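Local coordinates for acetoacetate decarboxylase (PDB 5UPB), which is an acetoacetate decarboxylase-like lyase that probably acts on keto acids through Schiff-base chemistry, its natural reaction being uncertain, at residues W23-L28 against G59-T64; V30-D35 against H235-G240; G93-Y98 against R177-G182. One frame throughout, in Å; residues are numbered along the deposited sequence.

Contact 1. Residues W23-L28 against G59-T64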
loop_
_atom_site.group_PDB
_atom_site.type_symbol
_atom_site.label_atom_id
_atom_site.label_comp_id
_atom_site.label_asym_id
_atom_site.label_seq_id
_atom_site.Cartn_x
_atom_site.Cartn_y
_atom_site.Cartn_z
ATOM N N TRP A 23 -24.048 2.206 -5.890
ATOM C CA TRP A 23 -23.171 1.419 -5.042
ATOM C C TRP A 23 -23.787 0.079 -4.693
ATOM O O TRP A 23 -24.985 -0.008 -4.394
ATOM C CB TRP A 23 -22.912 2.137 -3.712
ATOM C CG TRP A 23 -21.988 3.342 -3.755
ATOM C CD1 TRP A 23 -20.697 3.378 -3.312
ATOM C CD2 TRP A 23 -22.312 4.674 -4.183
ATOM N NE1 TRP A 23 -20.183 4.669 -3.450
ATOM C CE2 TRP A 23 -21.162 5.476 -3.980
ATOM C CE3 TRP A 23 -23.474 5.274 -4.709
ATOM C CZ2 TRP A 23 -21.135 6.841 -4.302
ATOM C CZ3 TRP A 23 -23.463 6.625 -5.015
ATOM C CH2 TRP A 23 -22.285 7.399 -4.820
ATOM N N GLY A 24 -22.952 -0.955 -4.637
ATOM C CA GLY A 24 -23.245 -2.130 -3.842
ATOM C C GLY A 24 -22.155 -2.343 -2.817
ATOM O O GLY A 24 -20.995 -1.986 -3.039
ATOM N N ALA A 25 -22.533 -2.894 -1.684
ATOM C CA ALA A 25 -21.589 -3.001 -0.572
ATOM C C ALA A 25 -21.939 -4.161 0.333
ATOM O O ALA A 25 -23.118 -4.520 0.506
ATOM C CB ALA A 25 -21.569 -1.722 0.269
ATOM N N ASP A 26 -20.906 -4.715 0.939
ATOM C CA ASP A 26 -21.046 -5.591 2.096
ATOM C C ASP A 26 -20.565 -4.843 3.328
ATOM O O ASP A 26 -19.497 -4.226 3.303
ATOM C CB ASP A 26 -20.282 -6.895 1.889
ATOM C CG ASP A 26 -20.754 -7.664 0.665
ATOM O OD1 ASP A 26 -21.938 -7.553 0.289
ATOM O OD2 ASP A 26 -19.962 -8.392 0.086
ATOM N N MET A 27 -21.324 -4.951 4.425
ATOM C CA MET A 27 -21.145 -4.075 5.579
ATOM C C MET A 27 -21.024 -4.910 6.843
ATOM O O MET A 27 -21.741 -5.910 7.016
ATOM C CB MET A 27 -22.342 -3.122 5.782
ATOM C CG MET A 27 -22.648 -2.242 4.588
ATOM S SD MET A 27 -21.429 -0.992 4.391
ATOM C CE MET A 27 -21.838 0.100 5.735
ATOM N N LEU A 28 -20.125 -4.481 7.719
ATOM C CA LEU A 28 -20.064 -4.925 9.108
ATOM C C LEU A 28 -20.327 -3.708 9.979
ATOM O O LEU A 28 -19.620 -2.696 9.865
ATOM C CB LEU A 28 -18.697 -5.541 9.424
ATOM C CG LEU A 28 -18.369 -5.742 10.902
ATOM C CD1 LEU A 28 -19.377 -6.730 11.524
ATOM C CD2 LEU A 28 -16.928 -6.277 11.077
ATOM N N GLY A 59 -16.837 -1.486 5.665
ATOM C CA GLY A 59 -17.502 -1.999 4.482
ATOM C C GLY A 59 -16.591 -2.098 3.277
ATOM O O GLY A 59 -15.591 -1.367 3.136
ATOM N N ALA A 60 -16.976 -3.002 2.390
ATOM C CA ALA A 60 -16.385 -3.149 1.062
ATOM C C ALA A 60 -17.392 -2.682 0.029
ATOM O O ALA A 60 -18.487 -3.264 -0.090
ATOM C CB ALA A 60 -15.968 -4.613 0.832
ATOM N N PHE A 61 -17.025 -1.631 -0.708
ATOM C CA PHE A 61 -17.922 -0.908 -1.593
ATOM C C PHE A 61 -17.510 -1.079 -3.043
ATOM O O PHE A 61 -16.327 -1.190 -3.379
ATOM C CB PHE A 61 -17.956 0.602 -1.259
ATOM C CG PHE A 61 -18.546 0.926 0.056
ATOM C CD1 PHE A 61 -17.815 0.746 1.216
ATOM C CD2 PHE A 61 -19.854 1.373 0.150
ATOM C CE1 PHE A 61 -18.402 1.021 2.482
ATOM C CE2 PHE A 61 -20.424 1.633 1.384
ATOM C CZ PHE A 61 -19.691 1.451 2.545
ATOM N N GLN A 62 -18.511 -1.039 -3.901
ATOM C CA GLN A 62 -18.322 -1.090 -5.348
ATOM C C GLN A 62 -19.236 -0.043 -5.977
ATOM O O GLN A 62 -20.475 -0.150 -5.896
ATOM C CB GLN A 62 -18.618 -2.499 -5.856
ATOM C CG GLN A 62 -18.214 -2.744 -7.305
ATOM C CD GLN A 62 -19.251 -2.229 -8.271
ATOM O OE1 GLN A 62 -20.359 -2.752 -8.368
ATOM N NE2 GLN A 62 -18.917 -1.179 -8.965
ATOM N N SER A 63 -18.650 0.988 -6.591
ATOM C CA SER A 63 -19.422 2.096 -7.143
ATOM C C SER A 63 -19.273 2.155 -8.662
ATOM O O SER A 63 -18.268 1.708 -9.232
ATOM C CB SER A 63 -19.001 3.429 -6.523
ATOM O OG SER A 63 -17.659 3.703 -6.870
ATOM N N THR A 64 -20.327 2.650 -9.311
ATOM C CA THR A 64 -20.430 2.728 -10.764
ATOM C C THR A 64 -21.158 3.996 -11.183
ATOM O O THR A 64 -22.261 4.278 -10.700
ATOM C CB THR A 64 -21.180 1.526 -11.318
ATOM O OG1 THR A 64 -20.534 0.339 -10.878
ATOM C CG2 THR A 64 -21.212 1.552 -12.821
#
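Phe61 meets three side chains of strand 23-28 with its ring. Ala25 CB lies over one face, 3.5 Å from Phe61 CD2, a CH-pi contact. Met27 SD comes obliquely to the far end of the ring, 3.5 Å from Phe61 CZ, in a Met-aromatic contact; the bends of the methionine chain at chi2 (-72°) and chi3 (-73°) bring SD and CE back toward the ring. Trp23 CD1 touches Phe61 CD2 more loosely, at 4.1 Å. On the same side of the sheet Ser63 CB sits over the five-membered ring of Trp23, 3.7 Å from its centroid and 20° off the normal. An alanine in place of Phe61 would probably leave Met27 SD without its aromatic partner and open a gap between Trp23 and Met27. Beneath these groups the strands run antiparallel, and two hydrogen-bonded pairs, Gly24 with Gln62 and Asp26 with Ala60, fix the register; Gly24 N reaches Gln62 O at 2.9 Å. Further out, Phe247 stacks on Trp23 and Tyr81 on Phe61. On the other side of the sheet Asp26 and Gln62 present polar groups: Asp26 OD1 bonds to Ser244 and to His132 of the second subunit, whose His132 and Asn135 also bond Gln62 OE1. The pairing thus separates an aromatic, sulfur-bearing layer inside the chain from the hydrogen-bonding side chains of Asp26 and Gln62 at a subunit interface.

Contact 2. Residues V30-D35 against H235-G240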
loop_
_atom_site.group_PDB
_atom_site.type_symbol
_atom_site.label_atom_id
_atom_site.label_comp_id
_atom_site.label_asym_id
_atom_site.label_seq_id
_atom_site.Cartn_x
_atom_site.Cartn_y
_atom_site.Cartn_z
ATOM N N VAL A 30 -21.411 -2.185 13.981
ATOM C CA VAL A 30 -21.613 -2.294 15.412
ATOM C C VAL A 30 -22.247 -1.001 15.901
ATOM O O VAL A 30 -21.735 0.101 15.649
ATOM C CB VAL A 30 -20.314 -2.588 16.153
ATOM C CG1 VAL A 30 -20.565 -2.549 17.667
ATOM C CG2 VAL A 30 -19.782 -3.928 15.707
ATOM N N TYR A 31 -23.365 -1.140 16.584
ATOM C CA TYR A 31 -24.032 -0.015 17.201
ATOM C C TYR A 31 -23.554 0.165 18.637
ATOM O O TYR A 31 -23.284 -0.808 19.350
ATOM C CB TYR A 31 -25.541 -0.228 17.169
ATOM C CG TYR A 31 -26.052 -0.262 15.759
ATOM C CD1 TYR A 31 -26.132 0.906 14.998
ATOM C CD2 TYR A 31 -26.489 -1.460 15.186
ATOM C CE1 TYR A 31 -26.591 0.875 13.680
ATOM C CE2 TYR A 31 -26.954 -1.494 13.874
ATOM C CZ TYR A 31 -27.022 -0.322 13.135
ATOM O OH TYR A 31 -27.502 -0.357 11.847
ATOM N N LEU A 32 -23.402 1.422 19.016
ATOM C CA LEU A 32 -22.846 1.844 20.293
ATOM C C LEU A 32 -23.670 2.991 20.847
ATOM O O LEU A 32 -24.345 3.717 20.109
ATOM C CB LEU A 32 -21.413 2.384 20.164
ATOM C CG LEU A 32 -20.410 1.632 19.334
ATOM C CD1 LEU A 32 -19.224 2.538 19.208
ATOM C CD2 LEU A 32 -20.076 0.344 20.034
ATOM N N ARG A 33 -23.496 3.236 22.140
ATOM C CA ARG A 33 -24.015 4.437 22.785
ATOM C C ARG A 33 -22.866 5.070 23.550
ATOM O O ARG A 33 -22.188 4.386 24.318
ATOM C CB ARG A 33 -25.189 4.147 23.718
ATOM C CG ARG A 33 -25.839 5.422 24.295
ATOM C CD ARG A 33 -27.096 5.120 25.112
ATOM N NE ARG A 33 -28.080 4.348 24.340
ATOM C CZ ARG A 33 -28.531 3.134 24.657
ATOM N NH1 ARG A 33 -28.119 2.509 25.759
ATOM N NH2 ARG A 33 -29.414 2.542 23.864
ATOM N N CYS A 34 -22.590 6.333 23.261
ATOM C CA CYS A 34 -21.607 7.122 23.986
ATOM C C CYS A 34 -22.324 8.241 24.717
ATOM O O CYS A 34 -23.547 8.416 24.605
ATOM C CB CYS A 34 -20.539 7.709 23.044
ATOM S SG CYS A 34 -19.616 6.509 22.110
ATOM N N ASP A 35 -21.556 8.966 25.509
ATOM C CA ASP A 35 -22.050 10.141 26.216
ATOM C C ASP A 35 -22.481 11.187 25.191
ATOM O O ASP A 35 -21.628 11.693 24.445
ATOM C CB ASP A 35 -20.944 10.680 27.124
ATOM C CG ASP A 35 -21.390 11.842 27.982
ATOM O OD1 ASP A 35 -22.558 12.266 27.870
ATOM O OD2 ASP A 35 -20.564 12.321 28.788
ATOM N N HIS A 235 -18.061 3.776 25.830
ATOM C CA HIS A 235 -19.282 3.417 25.129
ATOM C C HIS A 235 -19.897 2.169 25.741
ATOM O O HIS A 235 -19.257 1.399 26.460
ATOM C CB HIS A 235 -19.046 3.189 23.643
ATOM C CG HIS A 235 -18.016 2.150 23.361
ATOM N ND1 HIS A 235 -16.784 2.449 22.823
ATOM C CD2 HIS A 235 -18.024 0.814 23.577
ATOM C CE1 HIS A 235 -16.082 1.334 22.700
ATOM N NE2 HIS A 235 -16.809 0.329 23.155
ATOM N N GLU A 236 -21.162 1.991 25.412
ATOM C CA GLU A 236 -21.904 0.766 25.640
ATOM C C GLU A 236 -22.102 0.116 24.282
ATOM O O GLU A 236 -22.550 0.774 23.340
ATOM C CB GLU A 236 -23.262 1.049 26.283
ATOM C CG GLU A 236 -24.129 -0.213 26.469
ATOM C CD GLU A 236 -25.552 0.083 26.978
ATOM O OE1 GLU A 236 -26.344 -0.884 27.143
ATOM O OE2 GLU A 236 -25.889 1.279 27.156
ATOM N N VAL A 237 -21.725 -1.150 24.170
ATOM C CA VAL A 237 -21.899 -1.892 22.925
ATOM C C VAL A 237 -23.321 -2.440 22.883
ATOM O O VAL A 237 -23.741 -3.179 23.773
ATOM C CB VAL A 237 -20.864 -3.018 22.815
ATOM C CG1 VAL A 237 -21.000 -3.705 21.489
ATOM C CG2 VAL A 237 -19.446 -2.468 22.991
ATOM N N LEU A 238 -24.077 -2.057 21.869
ATOM C CA LEU A 238 -25.497 -2.397 21.800
ATOM C C LEU A 238 -25.779 -3.619 20.942
ATOM O O LEU A 238 -26.502 -4.518 21.362
ATOM C CB LEU A 238 -26.289 -1.205 21.250
ATOM C CG LEU A 238 -26.104 0.111 21.996
ATOM C CD1 LEU A 238 -26.851 1.216 21.277
ATOM C CD2 LEU A 238 -26.599 -0.010 23.441
ATOM N N ALA A 239 -25.269 -3.655 19.721
ATOM C CA ALA A 239 -25.645 -4.717 18.801
ATOM C C ALA A 239 -24.653 -4.773 17.659
ATOM O O ALA A 239 -23.898 -3.827 17.421
ATOM C CB ALA A 239 -27.037 -4.475 18.226
ATOM N N GLY A 240 -24.665 -5.892 16.955
ATOM C CA GLY A 240 -23.851 -6.033 15.764
ATOM C C GLY A 240 -24.638 -6.705 14.662
ATOM O O GLY A 240 -25.544 -7.508 14.921
#
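Arg33 reaches across to Glu236 and Leu238 from near the end of strand 21-34. Its CB passes Leu238 CD1 at 4.2 Å, and CG, anti to the backbone N (chi1 -174°), starts the chain on its course alongside Glu236. A bend at chi3 turns NE aside, and at the tip CZ lies 3.9 Å from Leu238 CD2, the methyl carbon sitting over one face of the guanidinium. NH1 carries the polar contact, a salt bridge to Glu236 OE2 at 2.9 Å. The two charged chains run side by side and point the same way, yet the guanidinium and carboxylate planes are 77° apart, so a single NH1-OE2 pair makes the approach rather than a flat two-pronged one. NH2 also meets Leu238, 3.8 Å from CD2. The backbones explain why Leu238 is available on this side: Leu238 and Ala239 both stand opposite Tyr31, a classic beta bulge in this antiparallel pairing. Tyr31 O accepts Leu238 N at 2.9 Å and, weakly, Ala239 N at 3.5 Å, and the register shifts by one residue before Leu32 pairs with Val237. On the other side of the sheet Leu32 CD2 lies over a face of the His235 ring, 4.1 Å from His235 CD2, and also meets Val237 CG2. That imidazole is held from elsewhere, its ND1 bonded to Phe232 O, while Ile219 touches both Leu32 and His235. Val30 CG1 and Val237 CG1 meet 4.0 Å apart, with Pro217 against both valines.

Contact 3. Residues G93-Y98 against R177-G182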
loop_
_atom_site.group_PDB
_atom_site.type_symbol
_atom_site.label_atom_id
_atom_site.label_comp_id
_atom_site.label_asym_id
_atom_site.label_seq_id
_atom_site.Cartn_x
_atom_site.Cartn_y
_atom_site.Cartn_z
ATOM N N GLY A 93 -33.532 19.877 13.014
ATOM C CA GLY A 93 -34.941 20.092 13.247
ATOM C C GLY A 93 -35.480 18.815 13.849
ATOM O O GLY A 93 -34.983 18.353 14.881
ATOM N N ASP A 94 -36.479 18.216 13.219
ATOM C CA ASP A 94 -36.981 16.919 13.652
ATOM C C ASP A 94 -36.628 15.837 12.643
ATOM O O ASP A 94 -37.204 14.746 12.661
ATOM C CB ASP A 94 -38.492 16.980 13.898
ATOM C CG ASP A 94 -39.267 17.452 12.688
ATOM O OD1 ASP A 94 -38.737 17.367 11.562
ATOM O OD2 ASP A 94 -40.410 17.919 12.866
ATOM N N ARG A 95 -35.686 16.129 11.758
ATOM C CA ARG A 95 -35.260 15.170 10.762
ATOM C C ARG A 95 -34.111 14.353 11.329
ATOM O O ARG A 95 -33.109 14.901 11.800
ATOM C CB ARG A 95 -34.861 15.881 9.475
ATOM C CG ARG A 95 -34.544 14.941 8.367
ATOM C CD ARG A 95 -34.618 15.640 7.034
ATOM N NE ARG A 95 -34.260 14.718 5.966
ATOM C CZ ARG A 95 -35.045 13.746 5.512
ATOM N NH1 ARG A 95 -36.254 13.560 6.025
ATOM N NH2 ARG A 95 -34.609 12.956 4.542
ATOM N N GLN A 96 -34.255 13.044 11.273
ATOM C CA GLN A 96 -33.317 12.137 11.912
ATOM C C GLN A 96 -32.250 11.707 10.928
ATOM O O GLN A 96 -32.553 11.358 9.788
ATOM C CB GLN A 96 -34.059 10.885 12.400
ATOM C CG GLN A 96 -35.131 11.162 13.454
ATOM C CD GLN A 96 -35.732 9.886 14.001
ATOM O OE1 GLN A 96 -36.090 8.986 13.243
ATOM N NE2 GLN A 96 -35.834 9.796 15.321
ATOM N N GLY A 97 -31.001 11.704 11.371
ATOM C CA GLY A 97 -29.965 11.279 10.462
ATOM C C GLY A 97 -28.743 10.797 11.206
ATOM O O GLY A 97 -28.749 10.660 12.432
ATOM N N TYR A 98 -27.685 10.569 10.433
ATOM C CA TYR A 98 -26.366 10.284 10.949
ATOM C C TYR A 98 -25.428 11.378 10.448
ATOM O O TYR A 98 -25.577 11.853 9.321
ATOM C CB TYR A 98 -25.818 8.929 10.479
ATOM C CG TYR A 98 -26.386 7.783 11.238
ATOM C CD1 TYR A 98 -25.942 7.471 12.532
ATOM C CD2 TYR A 98 -27.416 7.007 10.677
ATOM C CE1 TYR A 98 -26.491 6.393 13.237
ATOM C CE2 TYR A 98 -27.959 5.949 11.362
ATOM C CZ TYR A 98 -27.508 5.631 12.639
ATOM O OH TYR A 98 -28.090 4.551 13.300
ATOM N N ARG A 177 -31.781 5.749 9.889
ATOM C CA ARG A 177 -32.143 7.143 10.012
ATOM C C ARG A 177 -32.033 7.691 8.599
ATOM O O ARG A 177 -30.946 7.623 8.001
ATOM C CB ARG A 177 -31.218 7.855 11.020
ATOM C CG ARG A 177 -31.302 7.211 12.424
ATOM C CD ARG A 177 -30.309 7.737 13.459
ATOM N NE ARG A 177 -30.644 9.092 13.896
ATOM C CZ ARG A 177 -31.512 9.411 14.855
ATOM N NH1 ARG A 177 -32.198 8.486 15.527
ATOM N NH2 ARG A 177 -31.696 10.687 15.139
ATOM N N PRO A 178 -33.090 8.279 8.036
ATOM C CA PRO A 178 -33.096 8.489 6.574
ATOM C C PRO A 178 -32.002 9.435 6.090
ATOM O O PRO A 178 -31.413 9.211 5.027
ATOM C CB PRO A 178 -34.476 9.100 6.307
ATOM C CG PRO A 178 -34.979 9.580 7.625
ATOM C CD PRO A 178 -34.298 8.786 8.700
ATOM N N ALA A 179 -31.674 10.458 6.863
ATOM C CA ALA A 179 -30.762 11.478 6.366
ATOM C C ALA A 179 -29.338 11.158 6.770
ATOM O O ALA A 179 -29.082 10.647 7.859
ATOM C CB ALA A 179 -31.132 12.858 6.891
ATOM N N THR A 180 -28.406 11.506 5.895
ATOM C CA THR A 180 -27.002 11.629 6.252
ATOM C C THR A 180 -26.653 13.097 6.137
ATOM O O THR A 180 -26.794 13.696 5.066
ATOM C CB THR A 180 -26.105 10.750 5.381
ATOM O OG1 THR A 180 -26.498 9.394 5.513
ATOM C CG2 THR A 180 -24.648 10.876 5.786
ATOM N N PHE A 181 -26.254 13.685 7.250
ATOM C CA PHE A 181 -25.923 15.097 7.278
ATOM C C PHE A 181 -24.420 15.234 7.085
ATOM O O PHE A 181 -23.631 14.417 7.579
ATOM C CB PHE A 181 -26.380 15.731 8.597
ATOM C CG PHE A 181 -27.853 15.626 8.847
ATOM C CD1 PHE A 181 -28.745 16.227 7.992
ATOM C CD2 PHE A 181 -28.338 14.910 9.927
ATOM C CE1 PHE A 181 -30.085 16.155 8.207
ATOM C CE2 PHE A 181 -29.697 14.829 10.156
ATOM C CZ PHE A 181 -30.574 15.446 9.292
ATOM N N GLY A 182 -24.030 16.243 6.310
ATOM C CA GLY A 182 -22.632 16.472 6.017
ATOM C C GLY A 182 -22.267 17.911 6.301
ATOM O O GLY A 182 -23.131 18.789 6.409
#
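Arg177 crosses both Tyr98 and Gln96 at about a right angle, using a different part of its chain for each. Its CD lies over one face of the Tyr98 ring, 3.8 Å from the centroid, a CH-pi contact, whereas the guanidinium plane is turned 75° from the ring. A bend at chi3 (72°) carries NE away from the phenol, and NE donates to Gly97 O at 2.9 Å, the acceptor lying close to the guanidinium plane and the donor above the carbonyl plane. Gln96 CB covers a face of the same guanidinium, 3.6 Å from NH2, which bonds in turn to Cys90 O. Here strands 95-98 and 179-182 pair in parallel, Gly97 with Ala179 and Tyr98 with Thr180, but their axes diverge by 68°, so the match is short. Backbone bonds run from Ala179 N to Gln96 O and from Phe181 N to Tyr98 O, the latter 2.8 Å long. The Phe181 ring turns an edge to Arg95 O, 3.6 Å from CZ, and CE2 approaches Gly97 CA at the same distance. Tyr98 OH is hydrogen-bonded to Arg175 O.

How the contacts relate
From the N terminus, strand 21-34 supplies the first segments of both contact 1 and contact 2, adjoining in sequence. Contact 1 closes first, when strand 53-65 returns beside it after 30 intervening residues. Contact 2 closes last, across 199 residues, when strand 235-249 arrives; because 59-64 falls inside that long loop while 23-28 precedes it, the two contacts cross along the chain. Strand 21-34 thus pairs with both 53-65 and 235-249. Contact 3 opens after contact 1 has closed and nests within the loop of contact 2, joining strands 95-105 and 179-186. Its centre lies about 19 Å from that of contact 2, and the two touch where Tyr31 CE1 packs 4.0 Å from Tyr98 OH.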